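Local coordinates for Xaa-Pro dipeptidase (Pyrococcus horikoshii, PDB 1WY2), which probably hydrolyses, as a metal-dependent prolidase, dipeptides that carry proline at the C-terminal position and a nonpolar residue at the N-terminal position, at residues E239-V244 / G325-E330; E246-A251 / I315-Y320; L208-L213 / D223-I228; S266-I271 / H283-G288. One frame throughout, in Å; residues are numbered along the deposited sequence.

Contact 1 (E239-V244 / G325-E330); sequences EIYEIV and GGVRIE. With ZN (zinc ion), chain D; ZN (zinc ion), chain E.
With CG1 anti to its backbone N (chi1 173°), V244 brings both methyls from helix 235-254 onto the strand, where V327 has the same first torsion and directs its own two methyls back. I240 instead holds CG1 in the crowded position between backbone N and carbonyl carbon (chi1 57°), and its CD1 comes to 3.7 Å from V327 CG2. The axes of the two short segments run 8.1 Å apart at 23°, so helix and strand lie nearly parallel, as in the helix-on-sheet layers of the M24 pita-bread fold. V327 is the strand residue that the helix covers most. Its CG1 sits 4.0 Å from V244 CB and also meets the edge of the Y241 ring near the ring plane. The V244 methyls divide their work: CG2 lies 3.7 Å from V327 O, while CG1 lies 3.9 Å from I329 N and also covers I329 CG1. I329 CD1 approaches Y241 CE1 at 4.2 Å. An alanine at V244 would lose both methyls and would probably loosen the packing over V327 and I329. R328 points its CB away from the helix; its NH2 forms a salt bridge with D212 OD2 and NH1 a hydrogen bond with Y320 OH. E330, with CG anti to the backbone N and the chain extended, bridges the metals, OE1 at 2.0 Å from the zinc of chain D and OE2 at 2.1 Å from that of chain E. Segment 325-330 thus presents hydrocarbon to the helix and charge to the metal centre, where two cations are likely to keep the buried carboxylate ionised.

Contact 2 (E246-A251 / I315-Y320); sequences EAQKKA and IEPGIY. With ZN (zinc ion), chain E.
Q248 leaves helix 235-254 with CG anti to the backbone N and then bends (chi2 -91°), crossing the ring of P317 at about a right angle. Its CB lies 3.6 Å from P317 CG. The next carbon, CG, is 3.6 Å from P317 CD and borders the carbonyl of I315. At the tip, NE2 gives I315 O a long, weak hydrogen bond of 3.5 Å, fairly straight at 163°; its stronger partner is D331 OD2, and OE1 accepts from R348 NH1. Both ends of the buried amide are satisfied, which probably fixes how it is turned. One helical turn on, the methyl of A251 sits tightly on I315 CG2 at 3.5 Å, and A247 CB reaches P317 CG more loosely, at 4.3 Å. I315 and P317 face the helix, whereas the CB of E316 between them points away. E316 CG takes the crowded position between backbone N and carbonyl carbon, and the extended chain places OE2 2.2 Å from the zinc of chain E. The helix thus packs against the residues flanking a metal ligand, whose OE2 has a second-shell hydrogen bond with T314 OG1 and whose carboxylate the zinc probably keeps ionised.

Contact 3 (L208-L213 / D223-I228); sequences LVVIDL and DITRTI. With ZN (zinc ion), chain D; ZN (zinc ion), chain E.
The strands of this beta hairpin run antiparallel, their short-segment axes 4.6 Å apart at 167°, and six backbone hydrogen bonds join the pairs V209-I228, I211-R226 and L213-I224. The hairpin belongs to the catalytic domain of the M24 pita-bread fold and supplies two aspartates to the dinuclear site. The non-hydrogen-bonded pairs V210-T227 and D212-T225 share one face, where V210 CG1 packs on T225 CG2 at 3.6 Å. On the other face L213 and I224 lie side by side, CD1 to CG2 3.9 Å, against helix 130-153. D212 OD1 and D223 OD1 each bind the zinc of chain D at 2.0 Å, their carboxylate planes only 25° apart, and D223 OD2 reaches the zinc of chain E at 2.1 Å. R328 holds D212 OD2 in a salt bridge, while T225 OG1 is hydrogen-bonded to the ligand E330. A valine at T225 would lose that hydroxyl and would probably leave the E330 carboxylate less firmly oriented. R226 bends back along its own strand: I224 CD1 lies over one face of the guanidinium, and NH1 donates to T225 O at 2.8 Å, with the oxygen in the guanidinium plane but the donor above the carbonyl plane.

Contact 4 (S266-I271 / H283-G288); sequences SIARNI and HSLGHG. With ZN (zinc ion), chain E.
S266 starts the segment on helix 261-274 with its carbonyl taken by N270 N, while I267 leads away to pack on K250 and S254 of helix 235-254. A268 points at the second segment: its methyl lies 3.6 Å from L285 CD1 and 4.0 Å from CD2, between the leucine's branches. R269 follows, CG anti to the backbone N and the chain bent at chi3 (-57°), which brings NH2 to H283 O at 2.8 Å. This bond is almost straight, 174°, with the oxygen in the guanidinium plane but the donor above the carbonyl plane. D265 OD1 forms a salt bridge with R269 NE, D265 OD2 accepts from L285 N, and F281 adds a cation-pi contact to R269. I271 closes the segment by turning to A247 and K250. H283, whose carbonyl takes the arginine bond, donates from ND1 to S284 O at 2.7 Å, and its NE2 is hydrogen-bonded to Y320 OH. L285 and G286 both face V299, a classic beta bulge, after which H287 gives ND1 to G288 O and binds the zinc of chain E through NE2 at 2.1 Å. The H287 ND1 proton leaves NE2 to coordinate, while R269, countered by D265, spends NH2 on the dipole of a neutral carbonyl.

How the contacts relate
Contacts 1, 2 and 3 are wholly buried, whereas contact 4 lies partly open, with H283 touching L59 of the second subunit. Contacts 1 and 2 use successive parts of helix 235-254 against neighbouring strands of one sheet; contact 4 adds the following helix, and contact 3 is a hairpin whose strand 220-229 lies next to strand 325-336. Chemistry changes accordingly: apolar packing alone in contact 1, packing with one weak bond in contact 2, backbone pairing in contact 3, and an arginine-to-carbonyl bond in contact 4. All four meet at the zinc of chain E; contacts 1 and 3 share the second ion. Hydrogen bonds join T225 to E330 (contacts 3 and 1) and L285 to E316 (contacts 4 and 2).

Contact 1 (E239-V244 / G325-E330)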
loop_
_atom_site.group_PDB
_atom_site.type_symbol
_atom_site.label_atom_id
_atom_site.label_comp_id
_atom_site.label_asym_id
_atom_site.label_seq_id
_atom_site.Cartn_x
_atom_site.Cartn_y
_atom_site.Cartn_z
ATOM N N GLU A 239 13.111 -33.735 4.502
ATOM C CA GLU A 239 13.108 -33.670 5.959
ATOM C C GLU A 239 12.431 -32.414 6.497
ATOM O O GLU A 239 11.478 -32.498 7.274
ATOM C CB GLU A 239 14.538 -33.734 6.497
ATOM C CG GLU A 239 14.617 -33.683 8.015
ATOM C CD GLU A 239 16.034 -33.841 8.527
ATOM O OE1 GLU A 239 16.676 -34.853 8.174
ATOM O OE2 GLU A 239 16.501 -32.960 9.279
ATOM N N ILE A 240 12.919 -31.246 6.093
ATOM C CA ILE A 240 12.324 -30.007 6.582
ATOM C C ILE A 240 10.870 -29.879 6.141
ATOM O O ILE A 240 10.033 -29.383 6.888
ATOM C CB ILE A 240 13.133 -28.767 6.133
ATOM C CG1 ILE A 240 13.261 -28.732 4.612
ATOM C CG2 ILE A 240 14.512 -28.797 6.782
ATOM C CD1 ILE A 240 13.933 -27.472 4.091
ATOM N N TYR A 241 10.566 -30.340 4.932
ATOM C CA TYR A 241 9.196 -30.288 4.427
ATOM C C TYR A 241 8.249 -31.096 5.322
ATOM O O TYR A 241 7.181 -30.615 5.706
ATOM C CB TYR A 241 9.146 -30.833 2.996
ATOM C CG TYR A 241 7.792 -31.369 2.583
ATOM C CD1 TYR A 241 6.723 -30.515 2.333
ATOM C CD2 TYR A 241 7.582 -32.742 2.458
ATOM C CE1 TYR A 241 5.471 -31.014 1.968
ATOM C CE2 TYR A 241 6.341 -33.253 2.095
ATOM C CZ TYR A 241 5.291 -32.386 1.851
ATOM O OH TYR A 241 4.068 -32.899 1.489
ATOM N N GLU A 242 8.643 -32.322 5.655
ATOM C CA GLU A 242 7.810 -33.184 6.490
ATOM C C GLU A 242 7.578 -32.573 7.867
ATOM O O GLU A 242 6.504 -32.730 8.452
ATOM C CB GLU A 242 8.451 -34.572 6.633
ATOM C CG GLU A 242 8.646 -35.291 5.303
ATOM C CD GLU A 242 9.260 -36.675 5.454
ATOM O OE1 GLU A 242 10.211 -36.829 6.250
ATOM O OE2 GLU A 242 8.796 -37.606 4.762
ATOM N N ILE A 243 8.589 -31.881 8.382
ATOM C CA ILE A 243 8.487 -31.238 9.691
ATOM C C ILE A 243 7.498 -30.068 9.658
ATOM O O ILE A 243 6.657 -29.930 10.547
ATOM C CB ILE A 243 9.871 -30.740 10.159
ATOM C CG1 ILE A 243 10.799 -31.942 10.375
ATOM C CG2 ILE A 243 9.735 -29.923 11.444
ATOM C CD1 ILE A 243 12.233 -31.568 10.698
ATOM N N VAL A 244 7.599 -29.224 8.639
ATOM C CA VAL A 244 6.685 -28.092 8.526
ATOM C C VAL A 244 5.254 -28.598 8.319
ATOM O O VAL A 244 4.311 -28.070 8.902
ATOM C CB VAL A 244 7.081 -27.162 7.358
ATOM C CG1 VAL A 244 6.020 -26.081 7.163
ATOM C CG2 VAL A 244 8.431 -26.511 7.654
ATOM N N GLY A 325 17.723 -23.009 1.455
ATOM C CA GLY A 325 16.338 -23.180 1.056
ATOM C C GLY A 325 15.392 -23.122 2.235
ATOM O O GLY A 325 15.821 -23.089 3.390
ATOM N N GLY A 326 14.098 -23.120 1.948
ATOM C CA GLY A 326 13.122 -23.055 3.017
ATOM C C GLY A 326 11.789 -23.647 2.615
ATOM O O GLY A 326 11.536 -23.897 1.437
ATOM N N VAL A 327 10.938 -23.876 3.607
ATOM C CA VAL A 327 9.615 -24.442 3.370
ATOM C C VAL A 327 8.577 -23.748 4.240
ATOM O O VAL A 327 8.804 -23.535 5.425
ATOM C CB VAL A 327 9.571 -25.950 3.724
ATOM C CG1 VAL A 327 8.144 -26.477 3.581
ATOM C CG2 VAL A 327 10.516 -26.733 2.818
ATOM N N ARG A 328 7.449 -23.382 3.638
ATOM C CA ARG A 328 6.345 -22.781 4.374
ATOM C C ARG A 328 5.038 -23.324 3.811
ATOM O O ARG A 328 4.879 -23.465 2.599
ATOM C CB ARG A 328 6.335 -21.243 4.278
ATOM C CG ARG A 328 5.116 -20.624 4.997
ATOM C CD ARG A 328 5.233 -19.110 5.250
ATOM N NE ARG A 328 5.251 -18.297 4.034
ATOM C CZ ARG A 328 6.354 -17.840 3.447
ATOM N NH1 ARG A 328 7.547 -18.115 3.955
ATOM N NH2 ARG A 328 6.265 -17.075 2.364
ATOM N N ILE A 329 4.119 -23.663 4.707
ATOM C CA ILE A 329 2.805 -24.163 4.318
ATOM C C ILE A 329 1.822 -23.321 5.115
ATOM O O ILE A 329 1.860 -23.308 6.344
ATOM C CB ILE A 329 2.653 -25.657 4.659
ATOM C CG1 ILE A 329 3.703 -26.459 3.881
ATOM C CG2 ILE A 329 1.247 -26.129 4.304
ATOM C CD1 ILE A 329 3.747 -27.939 4.227
ATOM N N GLU A 330 0.958 -22.603 4.404
ATOM C CA GLU A 330 0.002 -21.696 5.027
ATOM C C GLU A 330 -1.435 -21.835 4.550
ATOM O O GLU A 330 -1.695 -21.947 3.351
ATOM C CB GLU A 330 0.458 -20.248 4.790
ATOM C CG GLU A 330 -0.621 -19.198 5.031
ATOM C CD GLU A 330 -0.153 -17.785 4.749
ATOM O OE1 GLU A 330 0.612 -17.589 3.782
ATOM O OE2 GLU A 330 -0.570 -16.870 5.487
HETATM ZN ZN ZN D . 0.944 -15.772 3.039
HETATM ZN ZN ZN E . 0.092 -14.953 5.964
#

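Contact 2 (E246-A251 / I315-Y320)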
loop_
_atom_site.group_PDB
_atom_site.type_symbol
_atom_site.label_atom_id
_atom_site.label_comp_id
_atom_site.label_asym_id
_atom_site.label_seq_id
_atom_site.Cartn_x
_atom_site.Cartn_y
_atom_site.Cartn_z
ATOM N N GLU A 246 3.975 -31.431 9.316
ATOM C CA GLU A 246 3.498 -31.995 10.573
ATOM C C GLU A 246 3.051 -30.891 11.528
ATOM O O GLU A 246 1.990 -30.979 12.147
ATOM C CB GLU A 246 4.606 -32.813 11.232
ATOM C CG GLU A 246 4.186 -33.499 12.521
ATOM C CD GLU A 246 5.366 -34.073 13.279
ATOM O OE1 GLU A 246 6.396 -34.375 12.637
ATOM O OE2 GLU A 246 5.263 -34.233 14.514
ATOM N N ALA A 247 3.872 -29.853 11.643
ATOM C CA ALA A 247 3.572 -28.730 12.523
ATOM C C ALA A 247 2.323 -27.977 12.070
ATOM O O ALA A 247 1.489 -27.602 12.892
ATOM C CB ALA A 247 4.766 -27.776 12.575
ATOM N N GLN A 248 2.192 -27.760 10.765
ATOM C CA GLN A 248 1.037 -27.036 10.241
ATOM C C GLN A 248 -0.241 -27.836 10.483
ATOM O O GLN A 248 -1.245 -27.293 10.942
ATOM C CB GLN A 248 1.224 -26.761 8.743
ATOM C CG GLN A 248 0.386 -25.601 8.182
ATOM C CD GLN A 248 -0.971 -26.036 7.658
ATOM O OE1 GLN A 248 -1.270 -27.223 7.580
ATOM N NE2 GLN A 248 -1.795 -25.066 7.279
ATOM N N LYS A 249 -0.200 -29.130 10.184
ATOM C CA LYS A 249 -1.372 -29.979 10.380
ATOM C C LYS A 249 -1.803 -30.020 11.841
ATOM O O LYS A 249 -2.993 -29.915 12.148
ATOM C CB LYS A 249 -1.090 -31.401 9.891
ATOM C CG LYS A 249 -1.101 -31.553 8.381
ATOM C CD LYS A 249 -0.814 -32.993 7.978
ATOM C CE LYS A 249 -1.832 -33.952 8.587
ATOM N NZ LYS A 249 -1.498 -35.376 8.297
ATOM N N LYS A 250 -0.834 -30.169 12.739
ATOM C CA LYS A 250 -1.125 -30.229 14.167
ATOM C C LYS A 250 -1.732 -28.914 14.657
ATOM O O LYS A 250 -2.692 -28.917 15.427
ATOM C CB LYS A 250 0.152 -30.537 14.953
ATOM C CG LYS A 250 -0.069 -30.761 16.445
ATOM C CD LYS A 250 -0.937 -31.984 16.694
ATOM C CE LYS A 250 -1.103 -32.251 18.181
ATOM N NZ LYS A 250 -1.937 -33.459 18.431
ATOM N N ALA A 251 -1.180 -27.793 14.201
ATOM C CA ALA A 251 -1.691 -26.491 14.611
ATOM C C ALA A 251 -3.127 -26.294 14.133
ATOM O O ALA A 251 -3.978 -25.842 14.893
ATOM C CB ALA A 251 -0.798 -25.378 14.076
ATOM N N ILE A 315 -2.389 -20.075 9.533
ATOM C CA ILE A 315 -1.544 -21.009 10.268
ATOM C C ILE A 315 -0.447 -21.251 9.244
ATOM O O ILE A 315 -0.665 -21.924 8.235
ATOM C CB ILE A 315 -2.290 -22.330 10.580
ATOM C CG1 ILE A 315 -3.502 -22.047 11.470
ATOM C CG2 ILE A 315 -1.355 -23.315 11.270
ATOM C CD1 ILE A 315 -3.153 -21.462 12.827
ATOM N N GLU A 316 0.730 -20.683 9.485
ATOM C CA GLU A 316 1.805 -20.802 8.511
ATOM C C GLU A 316 3.216 -20.992 9.046
ATOM O O GLU A 316 4.063 -20.105 8.924
ATOM C CB GLU A 316 1.779 -19.576 7.595
ATOM C CG GLU A 316 1.850 -18.242 8.337
ATOM C CD GLU A 316 1.740 -17.049 7.401
ATOM O OE1 GLU A 316 2.482 -17.006 6.398
ATOM O OE2 GLU A 316 0.915 -16.149 7.667
ATOM N N PRO A 317 3.495 -22.159 9.637
ATOM C CA PRO A 317 4.842 -22.390 10.154
ATOM C C PRO A 317 5.808 -22.535 8.980
ATOM O O PRO A 317 5.396 -22.820 7.852
ATOM C CB PRO A 317 4.684 -23.685 10.944
ATOM C CG PRO A 317 3.666 -24.435 10.126
ATOM C CD PRO A 317 2.644 -23.350 9.810
ATOM N N GLY A 318 7.091 -22.327 9.242
ATOM C CA GLY A 318 8.078 -22.461 8.190
ATOM C C GLY A 318 9.460 -22.672 8.769
ATOM O O GLY A 318 9.691 -22.399 9.947
ATOM N N ILE A 319 10.367 -23.183 7.941
ATOM C CA ILE A 319 11.756 -23.407 8.333
ATOM C C ILE A 319 12.599 -22.845 7.197
ATOM O O ILE A 319 12.423 -23.222 6.037
ATOM C CB ILE A 319 12.071 -24.904 8.506
ATOM C CG1 ILE A 319 11.323 -25.452 9.725
ATOM C CG2 ILE A 319 13.576 -25.109 8.645
ATOM C CD1 ILE A 319 11.519 -26.940 9.936
ATOM N N TYR A 320 13.510 -21.939 7.532
ATOM C CA TYR A 320 14.352 -21.304 6.528
ATOM C C TYR A 320 15.824 -21.471 6.857
ATOM O O TYR A 320 16.290 -21.010 7.895
ATOM C CB TYR A 320 13.989 -19.821 6.436
ATOM C CG TYR A 320 12.494 -19.615 6.437
ATOM C CD1 TYR A 320 11.795 -19.461 7.636
ATOM C CD2 TYR A 320 11.766 -19.660 5.250
ATOM C CE1 TYR A 320 10.405 -19.362 7.651
ATOM C CE2 TYR A 320 10.375 -19.562 5.256
ATOM C CZ TYR A 320 9.705 -19.414 6.460
ATOM O OH TYR A 320 8.332 -19.324 6.474
HETATM ZN ZN ZN E . 0.092 -14.953 5.964
#

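Contact 3 (L208-L213 / D223-I228)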
loop_
_atom_site.group_PDB
_atom_site.type_symbol
_atom_site.label_atom_id
_atom_site.label_comp_id
_atom_site.label_asym_id
_atom_site.label_seq_id
_atom_site.Cartn_x
_atom_site.Cartn_y
_atom_site.Cartn_z
ATOM N N LEU A 208 13.512 -25.828 -4.390
ATOM C CA LEU A 208 12.355 -25.805 -3.504
ATOM C C LEU A 208 11.747 -24.482 -3.964
ATOM O O LEU A 208 12.485 -23.537 -4.250
ATOM C CB LEU A 208 12.770 -25.661 -2.037
ATOM C CG LEU A 208 12.903 -26.925 -1.185
ATOM C CD1 LEU A 208 13.627 -26.592 0.106
ATOM C CD2 LEU A 208 11.519 -27.499 -0.897
ATOM N N VAL A 209 10.425 -24.405 -4.063
ATOM C CA VAL A 209 9.790 -23.161 -4.483
ATOM C C VAL A 209 8.634 -22.849 -3.546
ATOM O O VAL A 209 7.683 -23.628 -3.437
ATOM C CB VAL A 209 9.242 -23.242 -5.927
ATOM C CG1 VAL A 209 8.758 -21.858 -6.376
ATOM C CG2 VAL A 209 10.322 -23.762 -6.872
ATOM N N VAL A 210 8.737 -21.722 -2.853
ATOM C CA VAL A 210 7.692 -21.293 -1.934
ATOM C C VAL A 210 6.777 -20.350 -2.709
ATOM O O VAL A 210 7.246 -19.404 -3.345
ATOM C CB VAL A 210 8.289 -20.552 -0.709
ATOM C CG1 VAL A 210 7.169 -20.053 0.207
ATOM C CG2 VAL A 210 9.215 -21.485 0.059
ATOM N N ILE A 211 5.478 -20.632 -2.663
ATOM C CA ILE A 211 4.465 -19.838 -3.357
ATOM C C ILE A 211 3.512 -19.266 -2.311
ATOM O O ILE A 211 2.699 -19.993 -1.744
ATOM C CB ILE A 211 3.661 -20.726 -4.335
ATOM C CG1 ILE A 211 4.623 -21.455 -5.281
ATOM C CG2 ILE A 211 2.674 -19.876 -5.132
ATOM C CD1 ILE A 211 3.999 -22.647 -5.990
ATOM N N ASP A 212 3.621 -17.966 -2.055
ATOM C CA ASP A 212 2.780 -17.289 -1.066
ATOM C C ASP A 212 2.053 -16.166 -1.802
ATOM O O ASP A 212 2.678 -15.237 -2.316
ATOM C CB ASP A 212 3.662 -16.717 0.055
ATOM C CG ASP A 212 2.872 -16.284 1.282
ATOM O OD1 ASP A 212 1.652 -16.030 1.177
ATOM O OD2 ASP A 212 3.490 -16.179 2.363
ATOM N N LEU A 213 0.730 -16.255 -1.859
ATOM C CA LEU A 213 -0.055 -15.256 -2.566
ATOM C C LEU A 213 -1.433 -15.111 -1.944
ATOM O O LEU A 213 -1.810 -15.864 -1.041
ATOM C CB LEU A 213 -0.177 -15.657 -4.048
ATOM C CG LEU A 213 -0.800 -17.022 -4.372
ATOM C CD1 LEU A 213 -2.318 -16.923 -4.332
ATOM C CD2 LEU A 213 -0.348 -17.487 -5.756
ATOM N N ASP A 223 -5.096 -15.601 1.953
ATOM C CA ASP A 223 -3.657 -15.774 2.108
ATOM C C ASP A 223 -3.350 -17.264 2.105
ATOM O O ASP A 223 -3.942 -18.023 2.872
ATOM C CB ASP A 223 -3.241 -15.137 3.440
ATOM C CG ASP A 223 -1.752 -14.910 3.558
ATOM O OD1 ASP A 223 -0.987 -15.351 2.674
ATOM O OD2 ASP A 223 -1.359 -14.280 4.561
ATOM N N ILE A 224 -2.430 -17.684 1.243
ATOM C CA ILE A 224 -2.079 -19.095 1.153
ATOM C C ILE A 224 -0.622 -19.288 0.732
ATOM O O ILE A 224 -0.081 -18.489 -0.024
ATOM C CB ILE A 224 -3.003 -19.813 0.126
ATOM C CG1 ILE A 224 -2.727 -21.317 0.111
ATOM C CG2 ILE A 224 -2.780 -19.239 -1.270
ATOM C CD1 ILE A 224 -3.616 -22.096 -0.864
ATOM N N THR A 225 0.013 -20.334 1.254
ATOM C CA THR A 225 1.390 -20.655 0.888
ATOM C C THR A 225 1.526 -22.156 0.694
ATOM O O THR A 225 1.093 -22.945 1.534
ATOM C CB THR A 225 2.438 -20.272 1.971
ATOM O OG1 THR A 225 2.389 -18.867 2.241
ATOM C CG2 THR A 225 3.847 -20.617 1.477
ATOM N N ARG A 226 2.118 -22.548 -0.423
ATOM C CA ARG A 226 2.378 -23.957 -0.687
ATOM C C ARG A 226 3.821 -24.024 -1.159
ATOM O O ARG A 226 4.307 -23.110 -1.819
ATOM C CB ARG A 226 1.453 -24.508 -1.777
ATOM C CG ARG A 226 0.004 -24.675 -1.341
ATOM C CD ARG A 226 -0.155 -25.776 -0.295
ATOM N NE ARG A 226 -1.547 -25.904 0.128
ATOM C CZ ARG A 226 -2.114 -25.156 1.070
ATOM N NH1 ARG A 226 -1.407 -24.225 1.708
ATOM N NH2 ARG A 226 -3.398 -25.318 1.354
ATOM N N THR A 227 4.512 -25.096 -0.801
ATOM C CA THR A 227 5.894 -25.255 -1.222
ATOM C C THR A 227 5.973 -26.527 -2.046
ATOM O O THR A 227 5.374 -27.540 -1.688
ATOM C CB THR A 227 6.847 -25.371 -0.011
ATOM O OG1 THR A 227 6.809 -24.155 0.746
ATOM C CG2 THR A 227 8.282 -25.625 -0.474
ATOM N N ILE A 228 6.694 -26.460 -3.159
ATOM C CA ILE A 228 6.869 -27.616 -4.032
ATOM C C ILE A 228 8.354 -27.753 -4.353
ATOM O O ILE A 228 9.172 -26.941 -3.924
ATOM C CB ILE A 228 6.094 -27.457 -5.374
ATOM C CG1 ILE A 228 6.630 -26.251 -6.150
ATOM C CG2 ILE A 228 4.601 -27.289 -5.106
ATOM C CD1 ILE A 228 6.013 -26.082 -7.526
HETATM ZN ZN ZN D . 0.944 -15.772 3.039
HETATM ZN ZN ZN E . 0.092 -14.953 5.964
#

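Contact 4 (S266-I271 / H283-G288)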
loop_
_atom_site.group_PDB
_atom_site.type_symbol
_atom_site.label_atom_id
_atom_site.label_comp_id
_atom_site.label_asym_id
_atom_site.label_seq_id
_atom_site.Cartn_x
_atom_site.Cartn_y
_atom_site.Cartn_z
ATOM N N SER A 266 2.606 -22.046 20.140
ATOM C CA SER A 266 3.460 -23.026 20.809
ATOM C C SER A 266 3.305 -24.448 20.279
ATOM O O SER A 266 4.263 -25.221 20.282
ATOM C CB SER A 266 3.199 -23.013 22.317
ATOM O OG SER A 266 3.598 -21.780 22.890
ATOM N N ILE A 267 2.104 -24.802 19.832
ATOM C CA ILE A 267 1.879 -26.145 19.305
ATOM C C ILE A 267 2.805 -26.406 18.121
ATOM O O ILE A 267 3.485 -27.432 18.056
ATOM C CB ILE A 267 0.414 -26.337 18.842
ATOM C CG1 ILE A 267 -0.533 -26.282 20.046
ATOM C CG2 ILE A 267 0.271 -27.664 18.108
ATOM C CD1 ILE A 267 -0.304 -27.369 21.068
ATOM N N ALA A 268 2.830 -25.466 17.181
ATOM C CA ALA A 268 3.674 -25.600 16.004
ATOM C C ALA A 268 5.145 -25.374 16.332
ATOM O O ALA A 268 6.017 -26.107 15.860
ATOM C CB ALA A 268 3.226 -24.612 14.932
ATOM N N ARG A 269 5.418 -24.362 17.151
ATOM C CA ARG A 269 6.792 -24.024 17.502
ATOM C C ARG A 269 7.500 -25.124 18.283
ATOM O O ARG A 269 8.676 -25.391 18.043
ATOM C CB ARG A 269 6.831 -22.710 18.290
ATOM C CG ARG A 269 8.216 -22.067 18.352
ATOM C CD ARG A 269 8.126 -20.631 18.848
ATOM N NE ARG A 269 7.239 -19.833 18.001
ATOM C CZ ARG A 269 7.585 -19.305 16.829
ATOM N NH1 ARG A 269 8.811 -19.473 16.352
ATOM N NH2 ARG A 269 6.690 -18.626 16.122
ATOM N N ASN A 270 6.790 -25.768 19.206
ATOM C CA ASN A 270 7.395 -26.840 19.995
ATOM C C ASN A 270 7.757 -28.043 19.127
ATOM O O ASN A 270 8.769 -28.702 19.364
ATOM C CB ASN A 270 6.461 -27.275 21.133
ATOM C CG ASN A 270 6.343 -26.224 22.227
ATOM O OD1 ASN A 270 7.234 -25.393 22.407
ATOM N ND2 ASN A 270 5.246 -26.268 22.973
ATOM N N ILE A 271 6.929 -28.325 18.124
ATOM C CA ILE A 271 7.178 -29.437 17.214
ATOM C C ILE A 271 8.461 -29.180 16.432
ATOM O O ILE A 271 9.340 -30.041 16.355
ATOM C CB ILE A 271 6.000 -29.623 16.223
ATOM C CG1 ILE A 271 4.812 -30.254 16.953
ATOM C CG2 ILE A 271 6.429 -30.482 15.041
ATOM C CD1 ILE A 271 3.545 -30.328 16.131
ATOM N N HIS A 283 9.486 -16.490 12.556
ATOM C CA HIS A 283 8.347 -15.586 12.507
ATOM C C HIS A 283 7.188 -16.210 13.263
ATOM O O HIS A 283 7.265 -17.365 13.671
ATOM C CB HIS A 283 7.954 -15.249 11.055
ATOM C CG HIS A 283 7.615 -16.437 10.207
ATOM N ND1 HIS A 283 6.465 -17.178 10.380
ATOM C CD2 HIS A 283 8.257 -16.982 9.146
ATOM C CE1 HIS A 283 6.412 -18.127 9.461
ATOM N NE2 HIS A 283 7.488 -18.029 8.700
ATOM N N SER A 284 6.130 -15.435 13.472
ATOM C CA SER A 284 4.959 -15.919 14.188
ATOM C C SER A 284 4.248 -17.001 13.387
ATOM O O SER A 284 4.435 -17.116 12.177
ATOM C CB SER A 284 3.996 -14.760 14.450
ATOM O OG SER A 284 3.582 -14.165 13.235
ATOM N N LEU A 285 3.423 -17.792 14.064
ATOM C CA LEU A 285 2.692 -18.858 13.396
ATOM C C LEU A 285 1.646 -18.322 12.424
ATOM O O LEU A 285 1.349 -18.958 11.418
ATOM C CB LEU A 285 2.000 -19.756 14.425
ATOM C CG LEU A 285 1.161 -20.893 13.834
ATOM C CD1 LEU A 285 2.058 -21.826 13.024
ATOM C CD2 LEU A 285 0.468 -21.655 14.960
ATOM N N GLY A 286 1.084 -17.155 12.721
ATOM C CA GLY A 286 0.071 -16.618 11.835
ATOM C C GLY A 286 -0.464 -15.254 12.199
ATOM O O GLY A 286 0.019 -14.605 13.128
ATOM N N HIS A 287 -1.484 -14.829 11.464
ATOM C CA HIS A 287 -2.089 -13.518 11.664
ATOM C C HIS A 287 -3.551 -13.550 11.247
ATOM O O HIS A 287 -3.964 -14.401 10.457
ATOM C CB HIS A 287 -1.342 -12.486 10.809
ATOM C CG HIS A 287 -1.257 -12.855 9.356
ATOM N ND1 HIS A 287 -2.275 -12.603 8.460
ATOM C CD2 HIS A 287 -0.304 -13.522 8.663
ATOM C CE1 HIS A 287 -1.953 -13.101 7.278
ATOM N NE2 HIS A 287 -0.763 -13.668 7.376
ATOM N N GLY A 288 -4.335 -12.622 11.783
ATOM C CA GLY A 288 -5.733 -12.557 11.405
ATOM C C GLY A 288 -5.827 -12.030 9.986
ATOM O O GLY A 288 -4.891 -11.398 9.487
HETATM ZN ZN ZN E . 0.092 -14.953 5.964
#